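Local coordinates for protein enterotoxin-like toxin X (PDB 5U75) that inhibits phagocytosis and killing by human neutrophils, binding their surface glycoproteins in a sialic acid-dependent manner, and carries a V-shaped binding site for sialyl Lewis X, at residues N118-K124 / D149-T155; D96-R100 / L131-L137; K87-K93 / E142-T148; L66-V72 / V154-K160. One frame throughout, in Å; residues are numbered along the deposited sequence.

In the fold
After the N-terminal helix 23-35, the chain enters strand 61-72 and runs through strand 75-86 and the short strand 89-91 into helix 92-104, then through strands 118-123, 128-132 and 145-147 to strand 151-160. Interaction 4 closes the widest loop, bringing the central strand 151-160 of the mixed sheet parallel to strand 61-72, and the other three lie within it. Interaction 3 closes the loop from the start of the helix to strand 145-147, with interaction 2, helix against glycan-binding loop, nested inside. Interaction 1 crosses both and shares Val154 and Thr155 with interaction 4. Together they tie helix, sheet and glycan site into one beta-grasp domain.

Interaction 1: residues N118-K124 / D149-T155; sequences NIVINTK and DDIKNVT
Ile119 and Val154 meet at the tightest point of this antiparallel strand pair, where CG2 of Ile119 lies 3.4 Å from CG1 of Val154, closer than usual van der Waals contact. On the same buried side Ile121 turns CG2 against CG2 of Ile151 in the conformer modelled here, and Ile121 and Ile151 both touch Leu95 of helix 92-104, which covers this face of the beta-grasp sheet. The opposite face carries Val120, Asn122, Asn153 and Thr155 and is more polar. Here the Asn122 amide spends its ND2 on two acceptors of the facing strand: OD1 of Asn153 at 3.0 Å, somewhat out of the amide plane, and OG1 of Thr155, also at 3.0 Å but nearly in that plane. With CG beside the backbone N of Asn122 (chi1 -60°), the amide can lean across the strand boundary to both. The backbone of Asn122 also faces a classic beta bulge, its O taking a 2.7 Å bond from N of Lys152 and a weak one from N of Asn153. Beyond the bulge the strands give way to a hydrated end. Lys124, extended beyond CG, reaches along the 3-10 segment at 149-150 and sets NZ 2.9 Å from the carbonyl O of Asp149, whereas its ion pair with OD1 of that residue is long at 3.6 Å. One water bridges NZ to the same carboxylate oxygen; another joins OG1 of Thr123 to OD1 of Asp150. At this end, therefore, the lysine is held chiefly by a backbone carbonyl and water, with the carboxylate charge probably adding a longer-range attraction.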
# COMPACT_ATOMS: atom_id res chain seq x y z
N ASN A 118 -5.73 -0.58 -9.36
CA ASN A 118 -5.83 -1.38 -8.16
C ASN A 118 -4.49 -1.83 -7.64
O ASN A 118 -3.59 -2.18 -8.40
CB ASN A 118 -6.66 -2.62 -8.40
CG ASN A 118 -8.08 -2.28 -8.79
OD1 ASN A 118 -8.62 -1.24 -8.40
ND2 ASN A 118 -8.69 -3.16 -9.59
N ILE A 119 -4.42 -1.88 -6.31
CA ILE A 119 -3.37 -2.58 -5.58
C ILE A 119 -4.00 -3.89 -5.12
O ILE A 119 -5.08 -3.89 -4.53
CB ILE A 119 -2.90 -1.74 -4.39
CG1 ILE A 119 -2.42 -0.36 -4.84
CG2 ILE A 119 -1.78 -2.46 -3.63
CD1 ILE A 119 -2.37 0.66 -3.72
N VAL A 120 -3.35 -5.03 -5.38
CA VAL A 120 -3.93 -6.32 -5.07
C VAL A 120 -3.06 -7.12 -4.11
O VAL A 120 -1.91 -7.40 -4.41
CB VAL A 120 -4.20 -7.15 -6.35
CG1 VAL A 120 -4.87 -8.48 -6.00
CG2 VAL A 120 -5.06 -6.34 -7.32
N ILE A 121 -3.63 -7.51 -2.97
CA ILE A 121 -2.98 -8.40 -2.03
C ILE A 121 -3.28 -9.81 -2.52
O ILE A 121 -4.45 -10.21 -2.57
CB ILE A 121 -3.51 -8.21 -0.59
CG1 ILE A 121 -3.43 -6.74 -0.14
CG2 ILE A 121 -2.74 -9.10 0.37
CD1 ILE A 121 -4.15 -6.45 1.17
N ASN A 122 -2.24 -10.56 -2.92
CA ASN A 122 -2.39 -11.93 -3.39
C ASN A 122 -2.02 -12.89 -2.30
O ASN A 122 -0.98 -12.72 -1.65
CB ASN A 122 -1.46 -12.16 -4.59
CG ASN A 122 -1.80 -11.24 -5.74
OD1 ASN A 122 -2.91 -11.29 -6.27
ND2 ASN A 122 -0.90 -10.34 -6.07
N THR A 123 -2.85 -13.91 -2.09
CA THR A 123 -2.60 -14.90 -1.05
C THR A 123 -1.97 -16.15 -1.63
O THR A 123 -2.00 -16.39 -2.85
CB THR A 123 -3.85 -15.28 -0.22
OG1 THR A 123 -4.68 -16.21 -0.92
CG2 THR A 123 -4.66 -14.05 0.16
N LYS A 124 -1.40 -16.96 -0.75
CA LYS A 124 -0.60 -18.10 -1.21
C LYS A 124 -1.40 -19.15 -2.00
O LYS A 124 -0.85 -19.79 -2.88
CB LYS A 124 0.11 -18.76 -0.03
CG LYS A 124 1.24 -17.85 0.48
CD LYS A 124 1.87 -18.38 1.74
CE LYS A 124 3.08 -17.55 2.09
NZ LYS A 124 3.72 -18.07 3.32
N ASP A 149 1.06 -14.28 7.28
CA ASP A 149 1.76 -15.42 6.72
C ASP A 149 1.01 -16.07 5.52
O ASP A 149 1.54 -16.98 4.87
CB ASP A 149 2.03 -16.45 7.82
CG ASP A 149 2.95 -17.56 7.37
OD1 ASP A 149 4.03 -17.26 6.85
OD2 ASP A 149 2.57 -18.74 7.51
N ASP A 150 -0.21 -15.60 5.24
CA ASP A 150 -0.98 -16.03 4.09
C ASP A 150 -0.68 -15.22 2.83
O ASP A 150 -1.13 -15.59 1.75
CB ASP A 150 -2.49 -15.94 4.38
CG ASP A 150 -3.36 -16.66 3.34
OD1 ASP A 150 -2.95 -17.76 2.90
OD2 ASP A 150 -4.42 -16.11 2.96
N ILE A 151 0.06 -14.12 2.97
CA ILE A 151 0.25 -13.19 1.86
C ILE A 151 1.42 -13.63 1.00
O ILE A 151 2.52 -13.86 1.50
CB ILE A 151 0.47 -11.77 2.35
CG1 ILE A 151 -0.71 -11.34 3.21
CG2 ILE A 151 0.69 -10.83 1.17
CD1 ILE A 151 -0.46 -10.10 4.01
N LYS A 152 1.17 -13.76 -0.30
CA LYS A 152 2.21 -14.09 -1.27
C LYS A 152 3.01 -12.85 -1.66
O LYS A 152 4.22 -12.82 -1.49
CB LYS A 152 1.60 -14.72 -2.51
CG LYS A 152 2.62 -15.10 -3.57
CD LYS A 152 1.90 -15.75 -4.75
CE LYS A 152 2.88 -16.18 -5.84
NZ LYS A 152 2.89 -15.18 -6.94
N ASN A 153 2.32 -11.85 -2.18
CA ASN A 153 2.91 -10.58 -2.56
C ASN A 153 1.79 -9.56 -2.76
O ASN A 153 0.61 -9.88 -2.59
CB ASN A 153 3.79 -10.70 -3.83
CG ASN A 153 2.99 -10.97 -5.09
OD1 ASN A 153 1.79 -11.16 -5.08
ND2 ASN A 153 3.69 -10.94 -6.22
N VAL A 154 2.17 -8.34 -3.14
CA VAL A 154 1.21 -7.30 -3.48
C VAL A 154 1.56 -6.86 -4.89
O VAL A 154 2.70 -6.50 -5.16
CB VAL A 154 1.30 -6.10 -2.51
CG1 VAL A 154 0.48 -4.90 -3.03
CG2 VAL A 154 0.82 -6.51 -1.14
N THR A 155 0.58 -6.94 -5.80
CA THR A 155 0.80 -6.45 -7.13
C THR A 155 0.02 -5.17 -7.37
O THR A 155 -0.93 -4.88 -6.63
CB THR A 155 0.43 -7.52 -8.17
OG1 THR A 155 -0.90 -8.00 -7.94
CG2 THR A 155 1.39 -8.69 -8.09
O HOH W 1 -4.18 -18.34 0.68
O HOH W 2 4.93 -16.22 4.63

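Interaction 2: residues D96-R100 / L131-L137; sequences DHIIR and LESHKEL. With GAL (beta-D-galactopyranose), chain B; FUC (alpha-L-fucopyranose), chain C.
Arg100 reaches from helix 92-104 of the beta-grasp domain to the backbone of the loop that follows strand 128-132, and one hydrogen bond joins the two directly: NH1 of Arg100 donates to the carbonyl O of Lys135 at 2.8 Å, the acceptor lying near the guanidinium edge but 16° out of its plane. A water adds a second link, accepting from NH2 of Arg100 and donating to O of Glu132. Both carbonyls belong to the type I turn Glu132-Lys135. Within the helix a salt bridge aims the guanidinium. OD1 of Asp96 takes both NE and NH2 of Arg100, on its syn side, and the side-on grip should limit rotation of the group; NH1 is further bonded to Tyr109. Leucine hydrocarbon packs against the carboxylate of Asp96. CD1 of Leu131 comes within 3.4 Å of OD1 of Asp96, while CB of Leu137 lies 3.5 Å from OD2 of the same residue, an oxygen that also bonds to Tyr35. Glycan recognition occupies the outward side of the same turn, within what is probably a sialic acid-binding motif. Lys135 has CG between its backbone N and carbonyl carbon (chi1 60°), from where the extended chain carries NZ to within 2.9 Å of O2 of fucose. A weak salt bridge joins NZ to Glu132, whose OE2 accepts two sugar hydroxyls, O3 of fucose at 2.6 Å and O6 of galactose at 2.5 Å.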
# COMPACT_ATOMS: atom_id res chain seq x y z
N ASP A 96 -4.12 -2.72 4.50
CA ASP A 96 -4.39 -1.60 3.56
C ASP A 96 -3.58 -0.35 3.91
O ASP A 96 -2.93 0.26 3.06
CB ASP A 96 -5.91 -1.32 3.53
CG ASP A 96 -6.26 -0.09 2.72
OD1 ASP A 96 -6.13 -0.10 1.47
OD2 ASP A 96 -6.66 0.90 3.37
N HIS A 97 -3.57 0.02 5.18
CA HIS A 97 -2.83 1.18 5.62
C HIS A 97 -1.35 1.09 5.33
O HIS A 97 -0.77 1.98 4.71
CB HIS A 97 -3.00 1.47 7.12
CG HIS A 97 -2.29 2.71 7.53
ND1 HIS A 97 -2.85 3.96 7.38
CD2 HIS A 97 -1.02 2.90 7.95
CE1 HIS A 97 -1.97 4.87 7.75
NE2 HIS A 97 -0.84 4.26 8.08
N ILE A 98 -0.75 0.00 5.80
CA ILE A 98 0.70 -0.17 5.68
C ILE A 98 1.12 -0.27 4.21
O ILE A 98 2.12 0.32 3.80
CB ILE A 98 1.17 -1.41 6.48
CG1 ILE A 98 0.90 -1.18 7.98
CG2 ILE A 98 2.65 -1.70 6.21
CD1 ILE A 98 1.07 -2.42 8.84
N ILE A 99 0.33 -0.99 3.41
CA ILE A 99 0.60 -1.09 1.99
C ILE A 99 0.56 0.28 1.32
O ILE A 99 1.49 0.62 0.59
CB ILE A 99 -0.35 -2.07 1.29
CG1 ILE A 99 0.01 -3.49 1.70
CG2 ILE A 99 -0.27 -1.93 -0.24
CD1 ILE A 99 -1.06 -4.52 1.38
N ARG A 100 -0.48 1.06 1.56
CA ARG A 100 -0.56 2.38 0.91
C ARG A 100 0.53 3.32 1.41
O ARG A 100 1.07 4.11 0.62
CB ARG A 100 -1.95 2.99 1.03
CG ARG A 100 -3.02 2.13 0.43
CD ARG A 100 -4.25 2.92 0.00
NE ARG A 100 -5.43 2.09 -0.02
CZ ARG A 100 -6.60 2.40 -0.58
NH1 ARG A 100 -6.76 3.52 -1.26
NH2 ARG A 100 -7.60 1.54 -0.47
N LEU A 131 -7.58 -3.35 -3.53
CA LEU A 131 -7.57 -2.02 -3.00
C LEU A 131 -7.59 -1.02 -4.15
O LEU A 131 -6.57 -0.77 -4.79
CB LEU A 131 -6.33 -1.80 -2.14
CG LEU A 131 -5.99 -2.91 -1.15
CD1 LEU A 131 -4.69 -2.52 -0.46
CD2 LEU A 131 -7.09 -3.13 -0.13
N GLU A 132 -8.75 -0.41 -4.35
CA GLU A 132 -8.90 0.60 -5.39
C GLU A 132 -8.24 1.91 -4.96
O GLU A 132 -8.63 2.50 -3.95
CB GLU A 132 -10.39 0.81 -5.70
CG GLU A 132 -11.11 -0.42 -6.16
CD GLU A 132 -12.51 -0.11 -6.64
OE1 GLU A 132 -12.61 0.50 -7.73
OE2 GLU A 132 -13.49 -0.46 -5.94
N SER A 133 -7.26 2.38 -5.74
CA SER A 133 -6.38 3.44 -5.29
C SER A 133 -6.97 4.84 -5.26
O SER A 133 -6.43 5.71 -4.64
CB SER A 133 -5.09 3.47 -6.12
OG SER A 133 -5.36 3.85 -7.46
N HIS A 134 -8.06 5.04 -5.99
CA HIS A 134 -8.63 6.37 -6.17
C HIS A 134 -9.51 6.83 -4.99
O HIS A 134 -9.95 7.99 -4.96
CB HIS A 134 -9.44 6.42 -7.49
CG HIS A 134 -10.69 5.59 -7.47
ND1 HIS A 134 -10.70 4.23 -7.68
CD2 HIS A 134 -11.97 5.95 -7.24
CE1 HIS A 134 -11.94 3.79 -7.62
NE2 HIS A 134 -12.73 4.81 -7.33
N LYS A 135 -9.75 5.94 -4.03
CA LYS A 135 -10.61 6.24 -2.90
C LYS A 135 -10.13 5.46 -1.67
O LYS A 135 -9.34 4.53 -1.79
CB LYS A 135 -12.07 5.88 -3.24
CG LYS A 135 -12.31 4.42 -3.57
CD LYS A 135 -13.74 4.11 -3.95
CE LYS A 135 -13.92 2.62 -4.20
NZ LYS A 135 -15.26 2.25 -4.74
N GLU A 136 -10.65 5.83 -0.51
CA GLU A 136 -10.31 5.14 0.73
C GLU A 136 -10.87 3.73 0.74
O GLU A 136 -11.80 3.40 0.01
CB GLU A 136 -10.83 5.94 1.95
CG GLU A 136 -10.18 7.29 2.09
CD GLU A 136 -10.71 8.09 3.28
OE1 GLU A 136 -10.86 7.51 4.37
OE2 GLU A 136 -10.95 9.31 3.11
N LEU A 137 -10.29 2.85 1.56
CA LEU A 137 -10.89 1.55 1.82
C LEU A 137 -12.32 1.74 2.33
O LEU A 137 -12.55 2.58 3.21
CB LEU A 137 -10.09 0.81 2.90
CG LEU A 137 -10.50 -0.61 3.28
CD1 LEU A 137 -10.23 -1.59 2.15
CD2 LEU A 137 -9.75 -1.03 4.55
C1 GAL B . -15.84 -5.09 -2.67
C2 GAL B . -15.66 -6.49 -3.24
C3 GAL B . -14.17 -6.81 -3.41
C4 GAL B . -13.51 -5.71 -4.24
C5 GAL B . -13.75 -4.33 -3.63
C6 GAL B . -13.10 -3.25 -4.48
O2 GAL B . -16.29 -7.46 -2.42
O3 GAL B . -14.05 -8.10 -4.04
O4 GAL B . -14.03 -5.78 -5.57
O5 GAL B . -15.15 -4.10 -3.45
O6 GAL B . -13.27 -1.95 -3.92
C1 FUC C . -18.36 -1.99 -5.01
C2 FUC C . -17.47 -1.19 -5.96
C3 FUC C . -16.27 -2.02 -6.40
C4 FUC C . -16.74 -3.33 -7.01
C5 FUC C . -17.59 -4.07 -5.99
C6 FUC C . -18.12 -5.40 -6.51
O2 FUC C . -16.98 -0.02 -5.33
O3 FUC C . -15.48 -1.26 -7.32
O4 FUC C . -17.48 -3.05 -8.21
O5 FUC C . -18.68 -3.26 -5.56
O HOH W 3 -10.28 1.71 -1.83

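Interaction 3: residues K87-K93 / E142-T148; sequences KEVVTLK and ENVEINT. With SIA (N-acetyl-alpha-neuraminic acid), chain D.
Leu92 packs between the facing segment 142-148 and the sialic acid of the bound glycan. CB of Leu92 lies 4.0 Å from CB of Val144 and equally near CD1 of Ile146. From CB the chain turns away from the backbone N (chi1 -178°), and at CG it forks. CD1 of Leu92 meets CD1 of Ile146 at 3.8 Å, the two side chains slanting across one another; CD2 of Leu92 instead reaches the sugar, 3.6 Å from O9 of the sialic acid. CG2 of Val144 also lies 3.6 Å from O9 of the sialic acid, so this end of the glycan pocket touches the glycerol tail through hydrocarbon, while Thr130, Arg141 and the backbone O of Lys128 hydrogen-bond to the sialic acid. Behind these side chains is a two-stranded antiparallel sheet, 89-91 against 145-147, whose strand 89-91 runs directly into helix 92-104 of the beta-grasp domain. Val90 and Ile146 form its hydrogen-bonded pair, exchanging two backbone bonds of 2.8 Å. The bonding continues past the strands: N of Leu92 donates to O of Val144, and N of Lys93 to O of Glu142. Just before Leu92, Thr91 is the helix N-cap, its OG1 bonded to N of Glu94. Lys93 and Glu142 lie side by side with their aliphatic parts touching, but NZ of Lys93 remains 4.2 Å from OE1 of Glu142, beyond salt-bridge range. At the other end CG2 of Val90 packs on CG2 of Thr148, whose hydroxyl bonds to the backbone O of Asn86.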
# COMPACT_ATOMS: atom_id res chain seq x y z
N LYS A 87 4.43 -12.17 11.84
CA LYS A 87 3.46 -13.23 11.58
C LYS A 87 2.34 -13.16 12.61
O LYS A 87 2.54 -13.42 13.80
CB LYS A 87 4.10 -14.62 11.63
CG LYS A 87 4.93 -14.96 10.41
CD LYS A 87 5.63 -16.30 10.58
CE LYS A 87 6.65 -16.54 9.48
NZ LYS A 87 7.24 -17.90 9.65
N GLU A 88 1.15 -12.77 12.16
CA GLU A 88 -0.01 -12.67 13.05
C GLU A 88 -1.23 -12.39 12.22
O GLU A 88 -1.12 -12.02 11.05
CB GLU A 88 0.15 -11.55 14.09
CG GLU A 88 0.31 -10.17 13.51
CD GLU A 88 0.60 -9.10 14.56
OE1 GLU A 88 0.45 -9.34 15.78
OE2 GLU A 88 0.98 -8.00 14.16
N VAL A 89 -2.39 -12.50 12.87
CA VAL A 89 -3.65 -12.11 12.23
C VAL A 89 -3.84 -10.62 12.47
O VAL A 89 -3.81 -10.16 13.63
CB VAL A 89 -4.84 -12.96 12.73
CG1 VAL A 89 -6.13 -12.53 12.07
CG2 VAL A 89 -4.57 -14.43 12.43
N VAL A 90 -3.98 -9.87 11.38
CA VAL A 90 -4.19 -8.43 11.40
C VAL A 90 -5.50 -8.13 10.65
O VAL A 90 -6.11 -9.03 10.07
CB VAL A 90 -3.01 -7.64 10.75
CG1 VAL A 90 -1.69 -7.97 11.45
CG2 VAL A 90 -2.88 -7.91 9.25
N THR A 91 -5.93 -6.87 10.71
CA THR A 91 -7.12 -6.46 9.96
C THR A 91 -6.72 -5.95 8.58
O THR A 91 -5.58 -5.50 8.35
CB THR A 91 -7.93 -5.36 10.67
OG1 THR A 91 -7.18 -4.16 10.75
CG2 THR A 91 -8.37 -5.81 12.08
N LEU A 92 -7.69 -6.02 7.67
CA LEU A 92 -7.53 -5.39 6.36
C LEU A 92 -7.32 -3.87 6.47
O LEU A 92 -6.57 -3.29 5.69
CB LEU A 92 -8.70 -5.75 5.45
CG LEU A 92 -8.64 -5.20 4.01
CD1 LEU A 92 -7.33 -5.57 3.33
CD2 LEU A 92 -9.83 -5.77 3.25
N LYS A 93 -7.91 -3.22 7.48
CA LYS A 93 -7.65 -1.80 7.68
C LYS A 93 -6.17 -1.57 7.89
O LYS A 93 -5.57 -0.67 7.32
CB LYS A 93 -8.46 -1.22 8.83
CG LYS A 93 -8.28 0.28 8.99
CD LYS A 93 -9.12 0.82 10.15
CE LYS A 93 -9.10 2.33 10.17
NZ LYS A 93 -9.56 2.83 11.51
N GLU A 142 -13.06 -2.95 6.94
CA GLU A 142 -11.99 -2.66 7.90
C GLU A 142 -11.63 -3.81 8.81
O GLU A 142 -10.47 -3.94 9.18
CB GLU A 142 -12.35 -1.46 8.75
CG GLU A 142 -12.29 -0.17 7.96
CD GLU A 142 -12.71 1.04 8.76
OE1 GLU A 142 -13.00 0.91 9.96
OE2 GLU A 142 -12.72 2.13 8.17
N ASN A 143 -12.61 -4.64 9.17
CA ASN A 143 -12.39 -5.69 10.18
C ASN A 143 -12.11 -7.10 9.66
O ASN A 143 -12.03 -8.05 10.44
CB ASN A 143 -13.59 -5.70 11.13
CG ASN A 143 -13.79 -4.36 11.82
OD1 ASN A 143 -12.83 -3.74 12.28
ND2 ASN A 143 -15.02 -3.89 11.89
N VAL A 144 -11.95 -7.23 8.34
CA VAL A 144 -11.66 -8.52 7.72
C VAL A 144 -10.30 -8.98 8.23
O VAL A 144 -9.36 -8.19 8.26
CB VAL A 144 -11.65 -8.41 6.17
CG1 VAL A 144 -11.12 -9.68 5.51
CG2 VAL A 144 -13.06 -8.10 5.67
N GLU A 145 -10.22 -10.23 8.65
CA GLU A 145 -9.04 -10.76 9.33
C GLU A 145 -8.15 -11.52 8.35
O GLU A 145 -8.62 -12.39 7.62
CB GLU A 145 -9.46 -11.64 10.51
CG GLU A 145 -10.09 -10.84 11.64
CD GLU A 145 -10.50 -11.67 12.85
OE1 GLU A 145 -10.22 -12.88 12.90
OE2 GLU A 145 -11.09 -11.10 13.79
N ILE A 146 -6.87 -11.17 8.36
CA ILE A 146 -5.87 -11.70 7.43
C ILE A 146 -4.61 -12.10 8.21
O ILE A 146 -4.02 -11.28 8.92
CB ILE A 146 -5.48 -10.63 6.37
CG1 ILE A 146 -6.71 -10.27 5.51
CG2 ILE A 146 -4.33 -11.12 5.49
CD1 ILE A 146 -6.55 -9.05 4.64
N ASN A 147 -4.20 -13.35 8.05
CA ASN A 147 -2.94 -13.81 8.61
C ASN A 147 -1.85 -13.33 7.66
O ASN A 147 -1.86 -13.67 6.46
CB ASN A 147 -2.93 -15.33 8.76
CG ASN A 147 -1.74 -15.84 9.54
OD1 ASN A 147 -0.62 -15.33 9.41
ND2 ASN A 147 -1.96 -16.87 10.34
N THR A 148 -0.91 -12.54 8.17
CA THR A 148 0.16 -11.99 7.31
C THR A 148 1.01 -13.10 6.66
O THR A 148 1.62 -12.88 5.64
CB THR A 148 1.10 -11.04 8.09
OG1 THR A 148 1.68 -11.75 9.19
CG2 THR A 148 0.36 -9.85 8.62
C1 SIA D . -11.71 -8.34 -3.75
C2 SIA D . -13.07 -9.00 -3.52
C3 SIA D . -13.17 -10.38 -4.19
C4 SIA D . -12.27 -11.40 -3.51
C5 SIA D . -12.48 -11.46 -1.98
C6 SIA D . -12.41 -10.05 -1.42
C7 SIA D . -12.71 -9.86 0.07
C8 SIA D . -12.76 -8.38 0.44
C9 SIA D . -12.68 -8.18 1.94
C10 SIA D . -11.75 -13.04 -0.28
C11 SIA D . -10.62 -13.86 0.25
N5 SIA D . -11.48 -12.31 -1.37
O1A SIA D . -11.13 -8.51 -4.84
O1B SIA D . -11.23 -7.60 -2.84
O4 SIA D . -12.45 -12.72 -4.02
O6 SIA D . -13.31 -9.17 -2.10
O7 SIA D . -13.94 -10.53 0.43
O8 SIA D . -11.64 -7.68 -0.13
O9 SIA D . -13.10 -6.86 2.25
O10 SIA D . -12.84 -13.03 0.29

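Interaction 4: residues L66-V72 / V154-K160; sequences LEGTYTV and VTFELVK
The carbonyl O of Leu158 accepts two hydrogen bonds, one from N of Thr71 at 2.8 Å and one from a water at the same distance. That water also hydrogen-bonds to OG1 of Thr69 and OG1 of Thr71, linking the two threonine side chains on the more polar face of the sheet. Thr71 presents its hydroxyl beside the backbone N (chi1 -58°), on the side where the water sits. Backbone bonds alternate along the pair in parallel fashion, N of Glu67 giving to O of Val154 and N of Lys160 to O of Thr71; the bond from N of Phe156 to O of Glu67 is weak. On the buried face Phe156 has its CG between the backbone N and carbonyl carbon (chi1 55°), which lays the ring across the neighbouring strand. Its face covers Gly68 in a CH-pi contact, with CA of Gly68 3.5 Å from the centroid of the Phe156 ring and 10° off the normal, while the backbone of Leu66 lies at the ring edge. His103 of helix 92-104 meets the Phe156 ring edge-to-face. Farther along, Tyr70 receives CB of Leu158 at its ring edge, 3.9 Å from CD1. OH of Tyr70 lies 3.4 Å from both CD and CE of Lys160, whose bent chain carries NZ on to a salt bridge with Asp164. CG2 of Val72 lies over one face of the Tyr70 ring, toward its rim. Strands 61-72 and 151-160 of the mixed sheet thus run side by side and parallel, with a helix across their apolar face, the arrangement characteristic of the beta-grasp fold.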
# COMPACT_ATOMS: atom_id res chain seq x y z
N LEU A 66 6.17 -5.59 -2.87
CA LEU A 66 5.24 -4.84 -3.71
C LEU A 66 5.84 -4.87 -5.12
O LEU A 66 6.94 -4.35 -5.33
CB LEU A 66 5.08 -3.42 -3.20
CG LEU A 66 4.09 -3.25 -2.03
CD1 LEU A 66 4.34 -4.16 -0.85
CD2 LEU A 66 4.06 -1.80 -1.59
N GLU A 67 5.14 -5.52 -6.05
CA GLU A 67 5.65 -5.77 -7.39
C GLU A 67 4.64 -5.22 -8.39
O GLU A 67 3.56 -5.76 -8.55
CB GLU A 67 5.85 -7.28 -7.59
CG GLU A 67 6.81 -7.90 -6.58
CD GLU A 67 7.04 -9.38 -6.83
OE1 GLU A 67 7.02 -10.16 -5.85
OE2 GLU A 67 7.23 -9.77 -8.01
N GLY A 68 4.99 -4.12 -9.05
CA GLY A 68 4.04 -3.48 -9.94
C GLY A 68 4.58 -2.29 -10.65
O GLY A 68 5.79 -2.04 -10.67
N THR A 69 3.64 -1.53 -11.23
CA THR A 69 3.94 -0.36 -12.01
C THR A 69 3.09 0.84 -11.59
O THR A 69 1.92 0.70 -11.20
CB THR A 69 3.71 -0.64 -13.52
OG1 THR A 69 2.38 -1.11 -13.72
CG2 THR A 69 4.68 -1.69 -14.03
N TYR A 70 3.72 2.00 -11.67
CA TYR A 70 3.11 3.30 -11.47
C TYR A 70 3.43 4.08 -12.75
O TYR A 70 4.59 4.40 -13.01
CB TYR A 70 3.71 3.99 -10.25
CG TYR A 70 3.16 5.37 -9.94
CD1 TYR A 70 1.78 5.60 -9.90
CD2 TYR A 70 4.00 6.43 -9.64
CE1 TYR A 70 1.27 6.85 -9.60
CE2 TYR A 70 3.49 7.68 -9.33
CZ TYR A 70 2.12 7.87 -9.29
OH TYR A 70 1.62 9.10 -8.99
N THR A 71 2.41 4.36 -13.54
CA THR A 71 2.61 4.94 -14.88
C THR A 71 2.09 6.36 -14.82
O THR A 71 0.91 6.54 -14.54
CB THR A 71 1.88 4.11 -15.94
OG1 THR A 71 2.35 2.77 -15.91
CG2 THR A 71 2.14 4.68 -17.36
N VAL A 72 2.95 7.35 -15.07
CA VAL A 72 2.57 8.76 -15.01
C VAL A 72 2.65 9.34 -16.41
O VAL A 72 3.72 9.30 -17.04
CB VAL A 72 3.47 9.56 -14.06
CG1 VAL A 72 3.01 11.01 -13.97
CG2 VAL A 72 3.46 8.93 -12.66
N VAL A 154 2.17 -8.34 -3.14
CA VAL A 154 1.21 -7.30 -3.48
C VAL A 154 1.56 -6.86 -4.89
O VAL A 154 2.70 -6.50 -5.16
CB VAL A 154 1.30 -6.10 -2.51
CG1 VAL A 154 0.48 -4.90 -3.03
CG2 VAL A 154 0.82 -6.51 -1.14
N THR A 155 0.58 -6.94 -5.80
CA THR A 155 0.80 -6.45 -7.13
C THR A 155 0.02 -5.17 -7.37
O THR A 155 -0.93 -4.88 -6.63
CB THR A 155 0.43 -7.52 -8.17
OG1 THR A 155 -0.90 -8.00 -7.94
CG2 THR A 155 1.39 -8.69 -8.09
N PHE A 156 0.41 -4.40 -8.37
CA PHE A 156 -0.35 -3.20 -8.68
C PHE A 156 -0.06 -2.67 -10.06
O PHE A 156 1.05 -2.84 -10.57
CB PHE A 156 -0.05 -2.06 -7.68
CG PHE A 156 1.41 -1.71 -7.56
CD1 PHE A 156 2.26 -2.48 -6.77
CD2 PHE A 156 1.94 -0.61 -8.21
CE1 PHE A 156 3.61 -2.16 -6.66
CE2 PHE A 156 3.28 -0.28 -8.10
CZ PHE A 156 4.13 -1.06 -7.32
N GLU A 157 -1.06 -2.00 -10.64
CA GLU A 157 -0.93 -1.28 -11.91
C GLU A 157 -1.65 0.03 -11.72
O GLU A 157 -2.87 0.10 -11.90
CB GLU A 157 -1.57 -2.05 -13.06
CG GLU A 157 -1.15 -3.51 -13.15
CD GLU A 157 -1.90 -4.26 -14.23
OE1 GLU A 157 -2.98 -3.79 -14.65
OE2 GLU A 157 -1.40 -5.33 -14.65
N LEU A 158 -0.91 1.06 -11.32
CA LEU A 158 -1.47 2.34 -11.01
C LEU A 158 -1.12 3.36 -12.09
O LEU A 158 -0.02 3.30 -12.68
CB LEU A 158 -0.96 2.80 -9.65
CG LEU A 158 -1.29 1.83 -8.50
CD1 LEU A 158 -0.80 2.46 -7.20
CD2 LEU A 158 -2.77 1.50 -8.42
N VAL A 159 -2.05 4.28 -12.32
CA VAL A 159 -1.93 5.27 -13.37
C VAL A 159 -2.25 6.66 -12.81
O VAL A 159 -3.25 6.83 -12.10
CB VAL A 159 -2.89 4.92 -14.54
CG1 VAL A 159 -2.96 6.07 -15.56
CG2 VAL A 159 -2.43 3.64 -15.22
N LYS A 160 -1.39 7.62 -13.09
CA LYS A 160 -1.68 9.02 -12.87
C LYS A 160 -1.62 9.70 -14.26
O LYS A 160 -0.56 9.79 -14.86
CB LYS A 160 -0.71 9.64 -11.89
CG LYS A 160 -1.17 11.01 -11.41
CD LYS A 160 -0.44 11.47 -10.16
CE LYS A 160 0.92 12.06 -10.47
NZ LYS A 160 0.84 13.46 -11.00
O HOH W 4 0.86 1.12 -14.29
O HOH W 5 2.34 -3.90 -13.43